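Local structure of sugar phosphate isomerase/epimerase (Parabacteroides distasonis, 3OBE) at residues I139-E142 with D143-K146. The protein is probably an isomerase or epimerase of sugar phosphates, built on a xylose isomerase-like TIM barrel, though its substrate is not established. Numbering follows the deposited sequence.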
ATOM      1  N   ILE A 139     -14.629  -1.307  13.738  1.00 15.53           N
ATOM      2  CA  ILE A 139     -14.782  -2.723  14.040  1.00 15.49           C
ATOM      3  C   ILE A 139     -14.818  -2.918  15.519  1.00 16.08           C
ATOM      4  O   ILE A 139     -13.798  -2.716  16.183  1.00 16.76           O
ATOM      5  CB  ILE A 139     -13.598  -3.584  13.443  1.00 15.13           C
ATOM      6  CG1 ILE A 139     -13.360  -3.286  11.966  1.00 20.10           C
ATOM      7  CG2 ILE A 139     -13.804  -5.093  13.785  1.00 14.88           C
ATOM      8  CD1 ILE A 139     -14.359  -3.710  11.058  1.00 17.08           C
ATOM      9  N   GLU A 140     -15.994  -3.237  16.040  1.00 17.12           N
ATOM     10  CA  GLU A 140     -16.140  -3.402  17.482  1.00 19.96           C
ATOM     11  C   GLU A 140     -16.393  -4.820  17.899  1.00 19.09           C
ATOM     12  O   GLU A 140     -16.215  -5.157  19.069  1.00 19.84           O
ATOM     13  CB  GLU A 140     -17.214  -2.458  17.979  1.00 20.66           C
ATOM     14  CG  GLU A 140     -16.636  -1.070  17.851  1.00 26.43           C
ATOM     15  CD  GLU A 140     -17.595   0.094  18.052  1.00 29.33           C
ATOM     16  OE1 GLU A 140     -18.818  -0.039  17.808  1.00 30.30           O
ATOM     17  OE2 GLU A 140     -17.027   1.176  18.395  1.00 31.35           O
ATOM     18  N   ASN A 141     -16.781  -5.654  16.943  1.00 19.50           N
ATOM     19  CA  ASN A 141     -16.945  -7.084  17.191  1.00 17.95           C
ATOM     20  C   ASN A 141     -16.707  -7.843  15.886  1.00 18.27           C
ATOM     21  O   ASN A 141     -16.501  -7.235  14.810  1.00 16.80           O
ATOM     22  CB  ASN A 141     -18.312  -7.392  17.832  1.00 19.96           C
ATOM     23  CG  ASN A 141     -19.475  -7.070  16.925  1.00 20.19           C
ATOM     24  OD1 ASN A 141     -19.383  -7.193  15.706  1.00 21.30           O
ATOM     25  ND2 ASN A 141     -20.624  -6.726  17.530  1.00 22.33           N
ATOM     26  N   GLU A 142     -16.736  -9.168  15.970  0.50 18.17           N
ATOM     27  CA  GLU A 142     -16.527 -10.030  14.805  0.50 18.38           C
ATOM     28  C   GLU A 142     -17.491  -9.738  13.674  0.50 18.34           C
ATOM     29  O   GLU A 142     -17.062  -9.684  12.525  0.50 18.70           O
ATOM     30  CB  GLU A 142     -16.639 -11.528  15.155  0.50 19.03           C
ATOM     31  CG  GLU A 142     -15.395 -12.106  15.757  0.50 18.97           C
ATOM     32  CD  GLU A 142     -15.348 -13.634  15.679  0.50 19.62           C
ATOM     33  OE1 GLU A 142     -16.096 -14.252  14.880  0.50 21.95           O
ATOM     34  OE2 GLU A 142     -14.559 -14.220  16.456  0.50 20.58           O
ATOM     35  N   ASP A 143     -18.768  -9.530  13.996  1.00 19.14           N
ATOM     36  CA  ASP A 143     -19.784  -9.326  12.955  1.00 20.06           C
ATOM     37  C   ASP A 143     -19.434  -8.112  12.095  1.00 18.39           C
ATOM     38  O   ASP A 143     -19.568  -8.174  10.877  1.00 18.19           O
ATOM     39  CB  ASP A 143     -21.211  -9.165  13.512  1.00 22.31           C
ATOM     40  CG  ASP A 143     -21.793 -10.486  14.069  1.00 29.05           C
ATOM     41  OD1 ASP A 143     -21.215 -11.589  13.818  1.00 37.72           O
ATOM     42  OD2 ASP A 143     -22.829 -10.391  14.750  1.00 37.03           O
ATOM     43  N   ASP A 144     -18.913  -7.043  12.722  1.00 17.09           N
ATOM     44  CA  ASP A 144     -18.508  -5.860  11.967  1.00 16.60           C
ATOM     45  C   ASP A 144     -17.406  -6.209  10.984  1.00 15.49           C
ATOM     46  O   ASP A 144     -17.415  -5.732   9.857  1.00 15.62           O
ATOM     47  CB  ASP A 144     -17.969  -4.781  12.904  1.00 16.07           C
ATOM     48  CG  ASP A 144     -18.999  -4.243  13.871  1.00 19.41           C
ATOM     49  OD1 ASP A 144     -20.218  -4.398  13.677  1.00 19.66           O
ATOM     50  OD2 ASP A 144     -18.525  -3.667  14.861  1.00 23.14           O
ATOM     51  N   ALA A 145     -16.423  -7.003  11.430  1.00 14.77           N
ATOM     52  CA  ALA A 145     -15.348  -7.461  10.584  1.00 14.88           C
ATOM     53  C   ALA A 145     -15.838  -8.335   9.417  1.00 16.11           C
ATOM     54  O   ALA A 145     -15.315  -8.247   8.335  1.00 15.82           O
ATOM     55  CB  ALA A 145     -14.311  -8.218  11.426  1.00 15.16           C
ATOM     56  N   LYS A 146     -16.811  -9.203   9.674  1.00 15.99           N
ATOM     57  CA  LYS A 146     -17.395 -10.014   8.608  1.00 16.61           C
ATOM     58  C   LYS A 146     -18.131  -9.209   7.544  1.00 17.19           C
ATOM     59  O   LYS A 146     -17.926  -9.436   6.361  1.00 18.05           O
ATOM     60  CB  LYS A 146     -18.306 -11.093   9.193  1.00 17.93           C
ATOM     61  CG  LYS A 146     -17.546 -12.156   9.994  1.00 20.62           C
ATOM     62  CD  LYS A 146     -18.504 -13.193  10.564  1.00 26.88           C
ATOM     63  CE  LYS A 146     -17.822 -14.520  10.847  1.00 34.17           C
ATOM     64  NZ  LYS A 146     -18.887 -15.584  11.084  1.00 36.53           N
TER
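N141 turns its side chain onto D144 N at the start of helix 142-160, while D144 points its carboxylate back at the backbone N of E140 and, weakly, of N141. N141 OD1 accepts from D144 N at 3.0 Å, and the donor lies almost in line with the amide carbonyl (C=O...N 170°). A chi1 of 65° explains this reach: it sets CG between the backbone N and the carbonyl carbon, turning OD1 to the N-H groups at the helix start. In return, D144 OD2 accepts from E140 N at 2.8 Å through its anti lone pair in a fairly straight bond; a second bond to the same oxygen, from N141 N at 3.4 Å, is weak. The two side chains cross at about a right angle, their amide and carboxylate planes 32° apart. Along the helix, the first bond, A145 N to N141 O, is weak and the next, K146 N to E142 O, is firm at 2.9 Å. On the apolar flank, I139 CG2 rests on A145 CB at 3.9 Å, and I200 and L203 of helix 200-207 pack against these two residues respectively. In the conformer given, the extended chain of E142 brings OE2 to a salt bridge with K180. The pattern is a capping box with N141 as N-cap, its return arm to N141 N long and E140 N the stronger partner, here where the loop after strand 130-133 enters the next helix of the TIM barrel.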